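Local atomic coordinates of mbGIPC protein (Monosiga brevicollis, PDB entry 6X1X), a protein that probably binds short peptide motifs of partner proteins through its PDZ domain and so acts as a signalling adaptor. Residues T8-K13 with G79-M84; A30-I35 with A45-G50; A54-T59 with R71-I76. One frame throughout, in Å; residues are numbered along the deposited sequence. Where two conformers were deposited one is given.

Contact 1: T8-K13 with G79-M84; sequences TVKVIK and GSEFTM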
ATOM      1  N   THR A   8      -3.622   9.527  -0.831  1.00 18.16           N
ATOM      2  CA  THR A   8      -4.538   8.913   0.123  1.00 19.25           C
ATOM      3  C   THR A   8      -5.377   7.866  -0.595  1.00 15.46           C
ATOM      4  O   THR A   8      -6.051   8.169  -1.588  1.00 21.13           O
ATOM      5  CB  THR A   8      -5.446   9.960   0.761  1.00 19.60           C
ATOM      6  OG1 THR A   8      -4.654  10.855   1.547  1.00 26.91           O
ATOM      7  CG2 THR A   8      -6.478   9.281   1.657  1.00 20.22           C
ATOM      8  N   VAL A   9      -5.350   6.646  -0.079  1.00 15.23           N
ATOM      9  CA  VAL A   9      -6.074   5.517  -0.641  1.00 15.34           C
ATOM     10  C   VAL A   9      -7.121   5.121   0.395  1.00 16.08           C
ATOM     11  O   VAL A   9      -6.780   4.874   1.556  1.00 15.91           O
ATOM     12  CB  VAL A   9      -5.108   4.357  -0.929  1.00 19.62           C
ATOM     13  CG1 VAL A   9      -5.841   3.160  -1.418  1.00 29.45           C
ATOM     14  CG2 VAL A   9      -4.064   4.785  -1.952  1.00 26.06           C
ATOM     15  N   LYS A  10      -8.394   5.098   0.003  1.00 15.62           N
ATOM     16  CA  LYS A  10      -9.476   4.689   0.894  1.00 12.27           C
ATOM     17  C   LYS A  10     -10.194   3.518   0.251  1.00  9.64           C
ATOM     18  O   LYS A  10     -10.744   3.657  -0.845  1.00 12.35           O
ATOM     19  CB  LYS A  10     -10.457   5.829   1.165  1.00 14.20           C
ATOM     20  CG  LYS A  10     -11.473   5.491   2.235  1.00 15.49           C
ATOM     21  CD  LYS A  10     -12.032   6.742   2.899  1.00 28.58           C
ATOM     22  CE  LYS A  10     -13.490   6.960   2.535  1.00 19.82           C
ATOM     23  NZ  LYS A  10     -14.143   7.994   3.398  1.00 17.67           N
ATOM     24  N   VAL A  11     -10.211   2.382   0.954  1.00 10.31           N
ATOM     25  CA  VAL A  11     -10.465   1.068   0.372  1.00 13.10           C
ATOM     26  C   VAL A  11     -11.426   0.323   1.281  1.00 10.16           C
ATOM     27  O   VAL A  11     -11.320   0.406   2.506  1.00  7.78           O
ATOM     28  CB  VAL A  11      -9.151   0.261   0.251  1.00 11.07           C
ATOM     29  CG1 VAL A  11      -9.408  -1.115  -0.300  1.00 18.69           C
ATOM     30  CG2 VAL A  11      -8.183   0.973  -0.628  1.00 22.11           C
ATOM     31  N   ILE A  12     -12.337  -0.437   0.692  1.00 11.57           N
ATOM     32  CA  ILE A  12     -13.172  -1.361   1.450  1.00 10.11           C
ATOM     33  C   ILE A  12     -12.562  -2.751   1.348  1.00  7.67           C
ATOM     34  O   ILE A  12     -12.387  -3.285   0.247  1.00  7.51           O
ATOM     35  CB  ILE A  12     -14.621  -1.356   0.948  1.00 13.95           C
ATOM     36  CG1 ILE A  12     -15.248   0.009   1.224  1.00 15.30           C
ATOM     37  CG2 ILE A  12     -15.404  -2.452   1.631  1.00 14.00           C
ATOM     38  CD1 ILE A  12     -16.713   0.092   0.886  1.00 31.80           C
ATOM     39  N   LYS A  13     -12.247  -3.347   2.495  1.00  7.34           N
ATOM     40  CA  LYS A  13     -11.676  -4.692   2.514  1.00  6.05           C
ATOM     41  C   LYS A  13     -12.840  -5.671   2.494  1.00  6.39           C
ATOM     42  O   LYS A  13     -13.299  -6.143   3.535  1.00  7.84           O
ATOM     43  CB  LYS A  13     -10.791  -4.871   3.738  1.00  6.81           C
ATOM     44  CG  LYS A  13     -10.073  -6.205   3.758  1.00  6.38           C
ATOM     45  CD  LYS A  13      -9.141  -6.320   4.956  1.00  6.36           C
ATOM     46  CE  LYS A  13      -8.529  -7.704   5.022  1.00  5.96           C
ATOM     47  NZ  LYS A  13      -7.717  -7.902   6.252  1.00  5.51           N
ATOM     48  N   GLY A  79     -15.015  -6.293   5.650  1.00  6.99           N
ATOM     49  CA  GLY A  79     -16.123  -5.367   5.649  1.00  8.86           C
ATOM     50  C   GLY A  79     -15.754  -3.971   6.089  1.00  9.84           C
ATOM     51  O   GLY A  79     -16.560  -3.047   5.916  1.00 12.80           O
ATOM     52  N   SER A  80     -14.560  -3.790   6.634  1.00  8.57           N
ATOM     53  CA  SER A  80     -14.126  -2.488   7.108  1.00  9.20           C
ATOM     54  C   SER A  80     -13.539  -1.666   5.977  1.00  8.10           C
ATOM     55  O   SER A  80     -12.867  -2.191   5.088  1.00  8.65           O
ATOM     56  CB  SER A  80     -13.026  -2.660   8.153  1.00 11.55           C
ATOM     57  OG  SER A  80     -13.459  -3.443   9.245  1.00 21.63           O
ATOM     58  N   GLU A  81     -13.777  -0.368   6.036  1.00  8.08           N
ATOM     59  CA  GLU A  81     -12.998   0.569   5.246  0.50  9.03           C
ATOM     60  C   GLU A  81     -11.684   0.841   5.963  1.00  8.47           C
ATOM     61  O   GLU A  81     -11.587   0.738   7.190  1.00 11.70           O
ATOM     62  CB  GLU A  81     -13.754   1.888   5.091  0.50 12.02           C
ATOM     63  CG  GLU A  81     -15.129   1.752   4.460  0.50 18.32           C
ATOM     64  CD  GLU A  81     -15.865   3.075   4.368  0.50 21.66           C
ATOM     65  OE1 GLU A  81     -15.200   4.131   4.400  0.50 22.17           O
ATOM     66  OE2 GLU A  81     -17.112   3.057   4.270  0.50 25.38           O
ATOM     67  N   PHE A  82     -10.654   1.160   5.187  1.00  7.28           N
ATOM     68  CA  PHE A  82      -9.392   1.593   5.765  1.00  7.02           C
ATOM     69  C   PHE A  82      -8.777   2.635   4.854  1.00  6.10           C
ATOM     70  O   PHE A  82      -9.122   2.741   3.673  1.00  7.50           O
ATOM     71  CB  PHE A  82      -8.422   0.429   6.036  1.00  7.61           C
ATOM     72  CG  PHE A  82      -7.878  -0.235   4.788  1.00  6.78           C
ATOM     73  CD1 PHE A  82      -8.608  -1.212   4.133  1.00  7.33           C
ATOM     74  CD2 PHE A  82      -6.625   0.105   4.294  1.00  7.61           C
ATOM     75  CE1 PHE A  82      -8.095  -1.833   2.997  1.00  8.61           C
ATOM     76  CE2 PHE A  82      -6.106  -0.517   3.158  1.00  8.48           C
ATOM     77  CZ  PHE A  82      -6.845  -1.481   2.512  1.00  9.70           C
ATOM     78  N   THR A  83      -7.854   3.407   5.419  0.50  6.76           N
ATOM     79  CA  THR A  83      -7.108   4.406   4.673  0.50  8.31           C
ATOM     80  C   THR A  83      -5.626   4.059   4.706  0.50  7.44           C
ATOM     81  O   THR A  83      -5.113   3.541   5.699  0.50  8.85           O
ATOM     82  CB  THR A  83      -7.363   5.812   5.227  0.50  8.00           C
ATOM     83  OG1 THR A  83      -8.738   6.157   5.023  0.50 10.49           O
ATOM     84  CG2 THR A  83      -6.501   6.850   4.525  0.50 17.37           C
ATOM     85  N   MET A  84      -4.944   4.325   3.597  1.00  7.98           N
ATOM     86  CA  MET A  84      -3.529   4.036   3.470  1.00  9.51           C
ATOM     87  C   MET A  84      -2.906   5.212   2.743  1.00 11.35           C
ATOM     88  O   MET A  84      -3.441   5.663   1.724  1.00 13.50           O
ATOM     89  CB  MET A  84      -3.345   2.738   2.680  1.00 12.36           C
ATOM     90  CG  MET A  84      -1.924   2.230   2.612  1.00 12.45           C
ATOM     91  SD  MET A  84      -1.909   0.539   1.996  1.00 15.35           S
ATOM     92  CE  MET A  84      -2.660   0.740   0.380  1.00 17.00           C
TER
HETATM   93  O   HOH W   1     -14.626   6.917   5.960  1.00 22.02           O
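F82 and V11 form the side-chain centre of this two-strand pairing. From CB, on the sheet face shared with V9, V11 and M84, the F82 side chain runs alongside V11, pointing the same way, its end drawing nearer the partner strand. The first torsion sets CG between the backbone N and the carbonyl carbon (chi1 68°). F82 CG lies 4.2 Å from V11 O, and the next ring atom, CD1, comes to 3.6 Å from the same oxygen. Further out, CE1 lies 3.6 Å from V11 CB and nearly the same distance from CG1, and CZ meets the same two carbons. V11 CB stands over one ring face, 29° off the normal and 4.0 Å from the centroid of the F82 ring, a CH-pi contact. I76 also packs on the F82 side chain.

The backbone evidence for antiparallel pairing is direct. V9 with M84 and V11 with F82 are hydrogen-bonded pairs, each closed by two bonds; M84 N reaches V9 O at 2.8 Å. K10 with T83 and I12 with E81 are the non-hydrogen-bonded pairs between and beyond them, and there E81 CA sits only 3.2 Å from V11 O. The pairing continues to G79, whose N donates to K13 O at 2.7 Å, while K13 N donates to S80 O. The backbone of G79 has a positive phi (96°), at which a side chain would press on the preceding carbonyl oxygen. Extended K13 carries NZ to L73 O and I76 O at the end of the neighbouring helix. On the opposite sheet face, a water joins K10 NZ to E81 OE1, a link made doubtful by the second conformer of E81.

Strands 6-12 and 81-87, the first and last in the chain, thus lie side by side, as in the PDZ fold.

Contact 2: A30-I35 with A45-G50; sequences AFIKKI and ANVAVG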
ATOM      1  N   ALA A  30       8.048   0.032   3.888  1.00  8.46           N
ATOM      2  CA  ALA A  30       7.668  -1.114   3.080  1.00  8.79           C
ATOM      3  C   ALA A  30       7.082  -0.618   1.764  1.00  7.03           C
ATOM      4  O   ALA A  30       6.561   0.498   1.676  1.00  8.95           O
ATOM      5  CB  ALA A  30       6.652  -1.966   3.835  1.00 10.18           C
ATOM      6  N   PHE A  31       7.183  -1.443   0.728  1.00  6.30           N
ATOM      7  CA  PHE A  31       6.720  -1.027  -0.587  1.00  7.05           C
ATOM      8  C   PHE A  31       5.935  -2.139  -1.258  1.00  5.71           C
ATOM      9  O   PHE A  31       6.024  -3.318  -0.906  1.00  5.82           O
ATOM     10  CB  PHE A  31       7.869  -0.560  -1.484  1.00  8.93           C
ATOM     11  CG  PHE A  31       8.844  -1.641  -1.812  1.00 12.93           C
ATOM     12  CD1 PHE A  31       9.910  -1.921  -0.971  1.00 15.87           C
ATOM     13  CD2 PHE A  31       8.691  -2.387  -2.963  1.00 15.71           C
ATOM     14  CE1 PHE A  31      10.808  -2.933  -1.284  1.00 17.77           C
ATOM     15  CE2 PHE A  31       9.581  -3.392  -3.281  1.00 20.39           C
ATOM     16  CZ  PHE A  31      10.637  -3.663  -2.439  1.00 20.26           C
ATOM     17  N   ILE A  32       5.154  -1.726  -2.248  1.00  5.98           N
ATOM     18  CA  ILE A  32       4.284  -2.628  -2.985  1.00  6.09           C
ATOM     19  C   ILE A  32       5.095  -3.226  -4.123  1.00  6.44           C
ATOM     20  O   ILE A  32       5.502  -2.526  -5.056  1.00  8.41           O
ATOM     21  CB  ILE A  32       3.036  -1.906  -3.498  1.00  7.44           C
ATOM     22  CG1 ILE A  32       2.234  -1.381  -2.314  1.00  7.43           C
ATOM     23  CG2 ILE A  32       2.184  -2.844  -4.339  1.00  8.61           C
ATOM     24  CD1 ILE A  32       1.045  -0.531  -2.706  1.00 11.16           C
ATOM     25  N   LYS A  33       5.325  -4.526  -4.046  1.00  6.25           N
ATOM     26  CA  LYS A  33       6.098  -5.241  -5.045  1.00  7.89           C
ATOM     27  C   LYS A  33       5.224  -5.743  -6.182  1.00  5.68           C
ATOM     28  O   LYS A  33       5.653  -5.736  -7.341  1.00  7.90           O
ATOM     29  CB  LYS A  33       6.794  -6.422  -4.366  1.00 10.01           C
ATOM     30  CG  LYS A  33       7.868  -7.092  -5.184  1.00 11.25           C
ATOM     31  CD  LYS A  33       8.522  -8.201  -4.372  1.00 16.43           C
ATOM     32  CE  LYS A  33       9.637  -8.879  -5.152  1.00 21.05           C
ATOM     33  NZ  LYS A  33      10.759  -7.939  -5.428  1.00 29.59           N
ATOM     34  N   LYS A  34       4.009  -6.196  -5.869  1.00  5.70           N
ATOM     35  CA  LYS A  34       3.080  -6.688  -6.876  1.00  5.93           C
ATOM     36  C   LYS A  34       1.669  -6.335  -6.454  1.00  5.51           C
ATOM     37  O   LYS A  34       1.366  -6.238  -5.260  1.00  5.08           O
ATOM     38  CB  LYS A  34       3.148  -8.214  -7.044  1.00  6.81           C
ATOM     39  CG  LYS A  34       4.542  -8.753  -7.351  1.00 10.45           C
ATOM     40  CD  LYS A  34       4.565 -10.263  -7.524  1.00 12.99           C
ATOM     41  CE  LYS A  34       5.962 -10.742  -7.904  1.00 17.51           C
ATOM     42  NZ  LYS A  34       6.000 -12.206  -8.186  1.00 19.45           N
ATOM     43  N   ILE A  35       0.808  -6.159  -7.448  1.00  5.11           N
ATOM     44  CA  ILE A  35      -0.624  -6.006  -7.245  1.00  5.41           C
ATOM     45  C   ILE A  35      -1.300  -7.019  -8.149  1.00  4.64           C
ATOM     46  O   ILE A  35      -1.181  -6.939  -9.377  1.00  6.88           O
ATOM     47  CB  ILE A  35      -1.105  -4.583  -7.568  1.00  4.81           C
ATOM     48  CG1 ILE A  35      -0.408  -3.575  -6.645  1.00  5.73           C
ATOM     49  CG2 ILE A  35      -2.621  -4.507  -7.403  1.00  6.64           C
ATOM     50  CD1 ILE A  35      -0.740  -2.119  -6.963  1.00  7.83           C
ATOM     51  N   ALA A  45      -7.798   3.150  -8.000  1.00  7.23           N
ATOM     52  CA  ALA A  45      -7.341   3.974  -9.116  1.00  7.85           C
ATOM     53  C   ALA A  45      -5.946   4.538  -8.901  1.00  9.19           C
ATOM     54  O   ALA A  45      -5.198   4.706  -9.869  1.00 12.37           O
ATOM     55  CB  ALA A  45      -8.319   5.123  -9.361  1.00  9.13           C
ATOM     56  N   ASN A  46      -5.585   4.850  -7.659  1.00  8.42           N
ATOM     57  CA  ASN A  46      -4.401   5.654  -7.375  1.00  9.78           C
ATOM     58  C   ASN A  46      -3.345   4.913  -6.550  1.00  9.44           C
ATOM     59  O   ASN A  46      -2.636   5.535  -5.755  1.00 11.20           O
ATOM     60  CB  ASN A  46      -4.797   6.969  -6.699  1.00 11.45           C
ATOM     61  CG  ASN A  46      -5.466   6.758  -5.345  1.00 10.61           C
ATOM     62  OD1 ASN A  46      -6.032   5.701  -5.069  1.00 12.80           O
ATOM     63  ND2 ASN A  46      -5.400   7.775  -4.489  1.00 12.30           N
ATOM     64  N   VAL A  47      -3.210   3.602  -6.727  1.00  7.16           N
ATOM     65  CA  VAL A  47      -2.143   2.830  -6.100  1.00  8.12           C
ATOM     66  C   VAL A  47      -1.444   2.031  -7.187  1.00  6.75           C
ATOM     67  O   VAL A  47      -2.099   1.508  -8.094  1.00  7.24           O
ATOM     68  CB  VAL A  47      -2.664   1.909  -4.972  1.00  8.69           C
ATOM     69  CG1 VAL A  47      -3.479   0.748  -5.516  1.00 12.62           C
ATOM     70  CG2 VAL A  47      -1.505   1.384  -4.146  1.00 11.29           C
ATOM     71  N   ALA A  48      -0.121   1.938  -7.101  1.00  6.96           N
ATOM     72  CA  ALA A  48       0.648   1.277  -8.142  1.00  7.42           C
ATOM     73  C   ALA A  48       1.813   0.507  -7.541  1.00  7.11           C
ATOM     74  O   ALA A  48       2.317   0.837  -6.465  1.00  6.96           O
ATOM     75  CB  ALA A  48       1.209   2.282  -9.153  1.00  9.91           C
ATOM     76  N   VAL A  49       2.249  -0.519  -8.276  1.00  7.63           N
ATOM     77  CA  VAL A  49       3.491  -1.201  -7.944  1.00  7.87           C
ATOM     78  C   VAL A  49       4.594  -0.169  -7.809  1.00  6.83           C
ATOM     79  O   VAL A  49       4.697   0.769  -8.609  1.00  7.60           O
ATOM     80  CB  VAL A  49       3.824  -2.242  -9.028  1.00  7.66           C
ATOM     81  CG1 VAL A  49       5.247  -2.748  -8.873  1.00 10.73           C
ATOM     82  CG2 VAL A  49       2.837  -3.397  -8.979  1.00 11.28           C
ATOM     83  N   GLY A  50       5.409  -0.323  -6.772  1.00  7.08           N
ATOM     84  CA  GLY A  50       6.486   0.589  -6.478  1.00  9.88           C
ATOM     85  C   GLY A  50       6.170   1.594  -5.392  1.00  9.67           C
ATOM     86  O   GLY A  50       7.097   2.149  -4.790  1.00 11.40           O
TER
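Two peptide groups are the flat elements through which I32, I35 and the A48-G50 backbone meet. The I32 carbonyl is approached in its own plane by G50 N, 2.8 Å from I32 O with an N-H...O angle of 165°. The A48-V49 peptide, by contrast, is met on a face: I35 CD1 lies above it, 3.6 Å from V49 N and almost as close to A48 C. F31 approaches through CB rather than its ring, F31 CB lying 4.3 Å from G50 O, while the F31 side chain packs on S23.

In this PDZ domain the contact lays the loop before strand 52-56 against strand 31-35, whose backbone carries a classic beta bulge with K33 and K34 both facing T21. The touching parts run 120° apart end to end, and the single backbone bond from G50 is no continuous strand pairing. At its positive phi, G50 avoids the jam of a side chain against the carbonyl oxygen of V49.

V49 fills the angle between the loop and the bulge with its two methyls. CG1 touches the backbone at K33 O, 3.4 Å away. V49 CG2 lies 3.8 Å from I35 N and 3.9 Å from K34 CA, and also meets I35 CG1, the I35 and V49 side chains sliding past each other in opposite directions. The I35 side chain keeps CG1 anti to its carbonyl carbon (chi1 -61°), and an extended second torsion carries CD1 onto the loop peptide. L20 and M41 also touch I35.

The loop itself is tied down by A48 N, which donates to D51 OD2. Deeper in, the I32 and V47 side chains cross at about a right angle, and I32 CD1 meets V47 CG2 at 3.5 Å, closer than ordinary van der Waals contact.

Contact 3: A54-T59 with R71-I76; sequences AKINGT and RMLKEI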
ATOM      1  N   ALA A  54       3.280   4.541   3.610  1.00  6.07           N
ATOM      2  CA  ALA A  54       3.743   5.439   4.659  1.00  6.49           C
ATOM      3  C   ALA A  54       2.913   5.335   5.929  1.00  5.81           C
ATOM      4  O   ALA A  54       3.464   5.446   7.032  1.00  6.47           O
ATOM      5  CB  ALA A  54       3.729   6.885   4.156  1.00  8.28           C
ATOM      6  N   LYS A  55       1.603   5.147   5.790  1.00  5.56           N
ATOM      7  CA  LYS A  55       0.698   5.078   6.929  1.00  5.11           C
ATOM      8  C   LYS A  55      -0.471   4.171   6.587  1.00  5.25           C
ATOM      9  O   LYS A  55      -0.875   4.064   5.429  1.00  6.01           O
ATOM     10  CB  LYS A  55       0.107   6.446   7.301  1.00  7.23           C
ATOM     11  CG  LYS A  55       1.113   7.497   7.699  1.00  8.23           C
ATOM     12  CD  LYS A  55       0.459   8.683   8.388  1.00 11.42           C
ATOM     13  CE  LYS A  55       1.516   9.705   8.784  1.00 15.64           C
ATOM     14  NZ  LYS A  55       0.922  10.904   9.433  1.00 18.35           N
ATOM     15  N   ILE A  56      -1.032   3.546   7.618  1.00  4.56           N
ATOM     16  CA  ILE A  56      -2.320   2.872   7.534  1.00  5.02           C
ATOM     17  C   ILE A  56      -3.160   3.385   8.687  1.00  4.75           C
ATOM     18  O   ILE A  56      -2.711   3.351   9.838  1.00  5.05           O
ATOM     19  CB  ILE A  56      -2.182   1.343   7.623  1.00  5.62           C
ATOM     20  CG1 ILE A  56      -1.440   0.799   6.407  1.00  6.12           C
ATOM     21  CG2 ILE A  56      -3.561   0.697   7.767  1.00  6.85           C
ATOM     22  CD1 ILE A  56      -0.939  -0.621   6.621  1.00  7.25           C
ATOM     23  N   ASN A  57      -4.351   3.895   8.379  1.00  5.54           N
ATOM     24  CA  ASN A  57      -5.271   4.393   9.402  1.00  6.51           C
ATOM     25  C   ASN A  57      -4.575   5.351  10.370  1.00  6.79           C
ATOM     26  O   ASN A  57      -4.778   5.299  11.587  1.00  8.27           O
ATOM     27  CB  ASN A  57      -5.957   3.243  10.136  1.00  7.78           C
ATOM     28  CG  ASN A  57      -6.924   2.504   9.253  1.00  6.50           C
ATOM     29  OD1 ASN A  57      -7.539   3.100   8.373  1.00  7.87           O
ATOM     30  ND2 ASN A  57      -7.064   1.199   9.474  1.00  9.30           N
ATOM     31  N   GLY A  58      -3.735   6.225   9.820  1.00  6.63           N
ATOM     32  CA  GLY A  58      -3.057   7.241  10.599  1.00  8.07           C
ATOM     33  C   GLY A  58      -1.808   6.797  11.327  1.00  7.15           C
ATOM     34  O   GLY A  58      -1.127   7.642  11.924  1.00  7.85           O
ATOM     35  N   THR A  59      -1.488   5.506  11.322  1.00  6.08           N
ATOM     36  CA  THR A  59      -0.300   5.006  11.999  1.00  6.50           C
ATOM     37  C   THR A  59       0.935   5.240  11.143  1.00  5.30           C
ATOM     38  O   THR A  59       0.961   4.853   9.974  1.00  6.31           O
ATOM     39  CB  THR A  59      -0.444   3.506  12.221  1.00  6.75           C
ATOM     40  OG1 THR A  59      -1.638   3.252  12.957  1.00  7.97           O
ATOM     41  CG2 THR A  59       0.749   2.972  12.992  1.00  8.38           C
ATOM     42  N   ARG A  71       0.967  -7.407   8.731  1.00  5.79           N
ATOM     43  CA  ARG A  71       0.118  -7.732   9.870  1.00  5.62           C
ATOM     44  C   ARG A  71      -0.997  -6.709  10.044  1.00  4.97           C
ATOM     45  O   ARG A  71      -2.154  -7.073  10.290  1.00  5.44           O
ATOM     46  CB  ARG A  71       0.975  -7.788  11.127  1.00  6.30           C
ATOM     47  CG  ARG A  71       0.176  -7.885  12.401  1.00  6.57           C
ATOM     48  CD  ARG A  71       1.097  -7.929  13.596  1.00  7.13           C
ATOM     49  NE  ARG A  71       0.374  -7.722  14.844  1.00  6.74           N
ATOM     50  CZ  ARG A  71       0.975  -7.590  16.021  1.00  6.28           C
ATOM     51  NH1 ARG A  71       2.303  -7.641  16.089  1.00  7.62           N
ATOM     52  NH2 ARG A  71       0.258  -7.378  17.121  1.00  6.67           N
ATOM     53  N   MET A  72      -0.670  -5.426   9.898  1.00  5.37           N
ATOM     54  CA  MET A  72      -1.673  -4.387  10.083  1.00  5.14           C
ATOM     55  C   MET A  72      -2.780  -4.485   9.039  1.00  5.33           C
ATOM     56  O   MET A  72      -3.962  -4.312   9.358  1.00  6.03           O
ATOM     57  CB  MET A  72      -0.993  -3.024  10.066  1.00  5.88           C
ATOM     58  CG  MET A  72      -1.919  -1.881  10.460  1.00  7.26           C
ATOM     59  SD  MET A  72      -1.043  -0.384  10.938  1.00  7.53           S
ATOM     60  CE  MET A  72      -0.405  -0.900  12.533  1.00  9.46           C
ATOM     61  N   LEU A  73      -2.421  -4.760   7.783  1.00  4.43           N
ATOM     62  CA  LEU A  73      -3.429  -4.923   6.737  1.00  4.91           C
ATOM     63  C   LEU A  73      -4.233  -6.200   6.939  1.00  4.34           C
ATOM     64  O   LEU A  73      -5.452  -6.217   6.729  1.00  4.98           O
ATOM     65  CB  LEU A  73      -2.739  -4.942   5.376  1.00  5.27           C
ATOM     66  CG  LEU A  73      -2.128  -3.610   4.953  1.00  5.22           C
ATOM     67  CD1 LEU A  73      -1.263  -3.800   3.720  1.00  8.15           C
ATOM     68  CD2 LEU A  73      -3.209  -2.587   4.681  1.00  7.33           C
ATOM     69  N   LYS A  74      -3.559  -7.278   7.343  1.00  4.49           N
ATOM     70  CA  LYS A  74      -4.216  -8.562   7.535  1.00  5.16           C
ATOM     71  C   LYS A  74      -5.252  -8.489   8.647  1.00  3.91           C
ATOM     72  O   LYS A  74      -6.321  -9.103   8.550  1.00  5.39           O
ATOM     73  CB  LYS A  74      -3.145  -9.595   7.878  1.00  5.56           C
ATOM     74  CG  LYS A  74      -3.647 -11.005   8.111  1.00  8.33           C
ATOM     75  CD  LYS A  74      -2.495 -11.951   8.436  1.00  8.29           C
ATOM     76  CE  LYS A  74      -1.493 -12.022   7.304  1.00 10.82           C
ATOM     77  NZ  LYS A  74      -0.345 -12.917   7.662  1.00 11.83           N
ATOM     78  N   GLU A  75      -4.947  -7.743   9.713  1.00  4.93           N
ATOM     79  CA  GLU A  75      -5.824  -7.687  10.874  1.00  5.78           C
ATOM     80  C   GLU A  75      -7.105  -6.906  10.627  1.00  5.26           C
ATOM     81  O   GLU A  75      -8.083  -7.109  11.352  1.00  6.77           O
ATOM     82  CB  GLU A  75      -5.078  -7.124  12.083  1.00  5.16           C
ATOM     83  CG  GLU A  75      -4.100  -8.135  12.641  1.00  5.53           C
ATOM     84  CD  GLU A  75      -3.170  -7.601  13.722  1.00  6.30           C
ATOM     85  OE1 GLU A  75      -3.216  -6.394  14.071  1.00  5.64           O
ATOM     86  OE2 GLU A  75      -2.368  -8.410  14.231  1.00  6.20           O
ATOM     87  N   ILE A  76      -7.133  -6.026   9.630  1.00  5.27           N
ATOM     88  CA  ILE A  76      -8.334  -5.239   9.341  1.00  5.52           C
ATOM     89  C   ILE A  76      -9.514  -6.179   9.135  1.00  5.70           C
ATOM     90  O   ILE A  76      -9.437  -7.088   8.299  1.00  5.59           O
ATOM     91  CB  ILE A  76      -8.133  -4.346   8.111  1.00  5.36           C
ATOM     92  CG1 ILE A  76      -7.043  -3.305   8.389  1.00  7.30           C
ATOM     93  CG2 ILE A  76      -9.455  -3.691   7.705  1.00  6.67           C
ATOM     94  CD1 ILE A  76      -6.583  -2.555   7.172  1.00  8.21           C
TER
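Two torsions bring I56 and M72 together. I56 holds CG1 anti to its carbonyl carbon (chi1 -66°), and M72 holds CG anti to its backbone N (chi1 -171°), the two chains sliding past each other in opposite directions. With the second torsion extended, M72 SD rests 3.9 Å from I56 CB. A bend at chi3 (-73°) then turns the terminal methyl to T59, where M72 CE and T59 CG2 meet tip to tip at 4.1 Å.

The I56 and L73 side chains cross at about a right angle, and I56 CD1 lies 3.6 Å from both L73 CG and L73 CD2. I56 CG2 only grazes I76 CD1, at 4.5 Å. An alanine at I56 would probably open a gap beside L73 and leave M72 CG without its methyl neighbours, though the contact of CB with the sulphur could remain.

A type I' turn from I56 to T59 closes the strand, with T59 N bonded to I56 O at 2.9 Å. The packing across the segments is mainly apolar. Helix 66-75 thereby lies against the end of strand 52-56, next to strand 81-87, whose T83 N bonds to N57 OD1.

How the contacts relate
Contacts 2 and 3 lie in series within the chain loop that contact 1 closes. Contacts 1 and 3 are neighbours, their centres about 10 Å apart: T83 O and N57 N, 2.8 Å apart, probably form a hydrogen bond, and K13 NZ reaches I76 O at the same distance. Contact 2 stands about 15 Å from the centres of both; it is tied to contact 1 by a probable hydrogen bond from N46 ND2 to T8 O, 3.0 Å. In PDZ domains peptides usually bind between the second strand and the second helix, here probably strand 20-23, which pairs with 31-35 of contact 2, and helix 66-75 of contact 3. The assembly holds no separate peptide chain; a glycerol lies about 4 Å from the V11 side chain.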